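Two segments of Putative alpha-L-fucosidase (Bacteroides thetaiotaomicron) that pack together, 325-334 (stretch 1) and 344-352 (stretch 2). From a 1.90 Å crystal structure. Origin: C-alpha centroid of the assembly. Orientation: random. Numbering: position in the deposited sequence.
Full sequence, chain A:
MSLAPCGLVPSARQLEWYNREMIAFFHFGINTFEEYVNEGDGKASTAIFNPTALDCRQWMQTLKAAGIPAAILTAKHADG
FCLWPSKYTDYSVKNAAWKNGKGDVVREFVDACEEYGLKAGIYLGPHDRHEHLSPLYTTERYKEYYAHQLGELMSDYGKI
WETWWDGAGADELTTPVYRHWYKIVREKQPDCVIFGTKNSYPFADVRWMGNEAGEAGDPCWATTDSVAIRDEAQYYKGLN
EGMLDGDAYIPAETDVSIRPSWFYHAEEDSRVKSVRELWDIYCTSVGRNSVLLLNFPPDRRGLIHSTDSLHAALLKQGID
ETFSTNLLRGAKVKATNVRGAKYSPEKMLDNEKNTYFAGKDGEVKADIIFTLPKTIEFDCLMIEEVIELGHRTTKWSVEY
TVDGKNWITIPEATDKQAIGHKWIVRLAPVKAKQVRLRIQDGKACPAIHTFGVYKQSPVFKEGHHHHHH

Stretch 1 325-334: TNLLRGAKVK
Stretch 2 (344-352) SPEKMLDNE

A short 3-10 segment can dock against a chain that passes from two turns into a strand by offering one hydrophobic side chain to several partners and a backbone carbonyl to an arginine, and two segments of this putative alpha-L-fucosidase are a compact example. Stretch 1 folds through a type I turn from Asn326 to Arg329 and an overlapping type II turn from Leu328 to Ala331, with Gly330 at phi/psi 100/-10, before entering a strand at Lys332. Stretch 2 is 3-10 from Pro345 to Leu349; Asn351 then adopts 55/19. The register sets the CA of Arg329 6.1 Å from that of Leu349, and the CA of Val333 6.6 Å from that of Glu346, so the chains run in opposite directions.

The apolar contacts centre on Leu349 (m, t). Its CA-to-CB bond points sideways, yet its end comes nearer: Leu349 CD2 lies 3.9 Å from Leu328 CB, and Leu349 CD1 meets Val333 CG2 at 3.8 Å. Val333 (t), directed toward stretch 2, also places CG1 3.5 Å from Pro345 CB, thereby bridging the beginning and end of the 3-10 segment. Leu349 CD2 also makes a van der Waals contact, 3.6 Å, with Asn326 ND2, an amide nitrogen hydrogen-bonded elsewhere in the structure.

Polar contacts flank these. The one direct hydrogen bond across the stretches runs from Arg329 NH2 to Leu349 O, 3.0 Å and 166° at the hydrogen. Chi angles of -94°, 168°, 59° and 85° bring the guanidinium to that carbonyl, which lies near its plane; Asn351 OD1 sits over one face, 3.6 Å from Arg329 CD. At the strand, a water oxygen accepts from Val333 N at 2.9 Å and donates to Glu346 OE2 at 2.8 Å, extending the carboxylate's reach to the backbone.

Within each stretch, side chains also accept from nearby backbone: Leu328 N donates to Asn326 OD1 (3.0 Å), as Glu352 N does to Asp350 OD1 (2.7 Å).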

# COMPACT_ATOMS: atom_id res chain seq x y z
N THR A 325 4.51 9.31 20.83
CA THR A 325 5.61 9.62 21.73
C THR A 325 6.80 8.71 21.52
O THR A 325 6.80 7.56 21.95
CB THR A 325 5.12 9.60 23.21
OG1 THR A 325 4.01 10.51 23.34
CG2 THR A 325 6.23 10.02 24.18
N ASN A 326 7.80 9.24 20.84
CA ASN A 326 9.09 8.57 20.73
C ASN A 326 9.79 8.66 22.10
O ASN A 326 10.21 9.74 22.53
CB ASN A 326 9.94 9.22 19.66
CG ASN A 326 11.22 8.50 19.42
OD1 ASN A 326 11.59 7.57 20.16
ND2 ASN A 326 11.93 8.93 18.40
N LEU A 327 9.85 7.52 22.77
CA LEU A 327 10.37 7.42 24.13
C LEU A 327 11.86 7.72 24.19
O LEU A 327 12.44 7.90 25.27
CB LEU A 327 10.10 6.05 24.73
CG LEU A 327 8.60 5.79 24.91
CD1 LEU A 327 8.34 4.42 25.52
CD2 LEU A 327 7.94 6.95 25.74
N LEU A 328 12.48 7.80 23.03
CA LEU A 328 13.90 8.12 23.00
C LEU A 328 14.08 9.63 23.09
O LEU A 328 15.19 10.11 23.31
CB LEU A 328 14.60 7.63 21.74
CG LEU A 328 14.68 6.13 21.53
CD1 LEU A 328 15.43 5.84 20.23
CD2 LEU A 328 15.29 5.42 22.75
N ARG A 329 13.01 10.40 22.90
CA ARG A 329 13.23 11.83 22.82
C ARG A 329 13.78 12.34 24.14
O ARG A 329 13.42 11.91 25.21
CB ARG A 329 12.02 12.58 22.31
CG ARG A 329 12.17 12.76 20.76
CD ARG A 329 10.89 13.25 20.10
NE ARG A 329 10.48 14.52 20.67
CZ ARG A 329 10.93 15.71 20.28
NH1 ARG A 329 10.49 16.79 20.91
NH2 ARG A 329 11.80 15.81 19.28
N GLY A 330 14.74 13.22 24.03
CA GLY A 330 15.31 13.80 25.23
C GLY A 330 16.61 13.13 25.58
O GLY A 330 17.36 13.63 26.43
N ALA A 331 16.87 12.03 24.89
CA ALA A 331 18.10 11.23 25.12
C ALA A 331 19.38 12.01 24.85
O ALA A 331 19.39 13.00 24.11
CB ALA A 331 18.10 9.90 24.29
N LYS A 332 20.43 11.58 25.52
CA LYS A 332 21.78 12.02 25.17
C LYS A 332 22.26 11.00 24.19
O LYS A 332 22.13 9.81 24.43
CB LYS A 332 22.73 12.04 26.37
N VAL A 333 22.80 11.47 23.07
CA VAL A 333 23.14 10.56 21.95
C VAL A 333 24.63 10.58 21.64
O VAL A 333 25.21 11.62 21.46
CB VAL A 333 22.28 10.89 20.66
CG1 VAL A 333 22.48 9.84 19.57
CG2 VAL A 333 20.78 10.95 20.98
N LYS A 334 25.24 9.41 21.61
CA LYS A 334 26.61 9.24 21.11
C LYS A 334 26.63 8.22 19.95
O LYS A 334 26.12 7.11 20.07
CB LYS A 334 27.57 8.77 22.24
N SER A 344 23.86 14.85 12.30
CA SER A 344 24.08 14.22 13.62
C SER A 344 23.01 13.20 13.93
O SER A 344 21.89 13.30 13.42
CB SER A 344 24.03 15.27 14.76
OG SER A 344 22.80 15.97 14.75
N PRO A 345 23.31 12.26 14.83
CA PRO A 345 22.34 11.22 15.17
C PRO A 345 21.13 11.76 15.86
O PRO A 345 20.08 11.11 15.90
CB PRO A 345 23.11 10.29 16.13
CG PRO A 345 24.20 11.09 16.68
CD PRO A 345 24.52 12.18 15.66
N GLU A 346 21.26 12.97 16.38
CA GLU A 346 20.11 13.62 17.01
C GLU A 346 18.98 13.88 16.00
O GLU A 346 17.82 14.02 16.36
CB GLU A 346 20.50 14.94 17.69
CG GLU A 346 21.22 14.72 19.00
CD GLU A 346 22.71 14.60 18.81
OE1 GLU A 346 23.14 14.68 17.63
OE2 GLU A 346 23.43 14.41 19.84
N LYS A 347 19.34 13.93 14.73
CA LYS A 347 18.33 14.14 13.69
C LYS A 347 17.23 13.05 13.68
O LYS A 347 16.10 13.33 13.33
CB LYS A 347 18.97 14.26 12.33
CG LYS A 347 19.96 15.32 12.33
CD LYS A 347 19.34 16.66 12.63
CE LYS A 347 20.24 17.77 12.14
NZ LYS A 347 21.16 18.19 13.21
N MET A 348 17.59 11.83 14.08
CA MET A 348 16.68 10.67 14.03
C MET A 348 15.50 10.86 14.98
O MET A 348 14.48 10.10 14.97
CB MET A 348 17.42 9.36 14.40
CG MET A 348 18.44 8.83 13.29
SD MET A 348 19.22 7.21 13.61
CE MET A 348 20.79 7.62 14.47
N LEU A 349 15.66 11.89 15.79
CA LEU A 349 14.79 12.11 16.96
C LEU A 349 13.98 13.37 16.90
O LEU A 349 13.16 13.62 17.78
CB LEU A 349 15.60 12.17 18.24
CG LEU A 349 16.42 10.96 18.64
CD1 LEU A 349 17.09 11.15 19.99
CD2 LEU A 349 15.47 9.76 18.64
N ASP A 350 14.21 14.14 15.86
CA ASP A 350 13.73 15.51 15.77
C ASP A 350 12.37 15.69 15.11
O ASP A 350 11.89 16.80 14.96
CB ASP A 350 14.76 16.41 15.10
CG ASP A 350 14.86 16.19 13.61
OD1 ASP A 350 14.03 15.45 13.06
OD2 ASP A 350 15.78 16.77 12.98
N ASN A 351 11.77 14.60 14.71
CA ASN A 351 10.45 14.70 14.09
C ASN A 351 10.37 15.63 12.88
O ASN A 351 9.30 16.11 12.53
CB ASN A 351 9.44 15.21 15.11
CG ASN A 351 9.16 14.19 16.19
OD1 ASN A 351 8.96 14.55 17.36
ND2 ASN A 351 9.15 12.93 15.83
N GLU A 352 11.51 15.93 12.29
CA GLU A 352 11.50 16.72 11.04
C GLU A 352 11.38 15.75 9.88
O GLU A 352 11.93 14.66 9.91
CB GLU A 352 12.77 17.53 10.84
CG GLU A 352 13.29 18.24 12.05
CD GLU A 352 12.74 19.63 12.18
OE1 GLU A 352 11.90 20.03 11.34
OE2 GLU A 352 13.14 20.32 13.15
O HOH W 1 22.69 14.28 22.51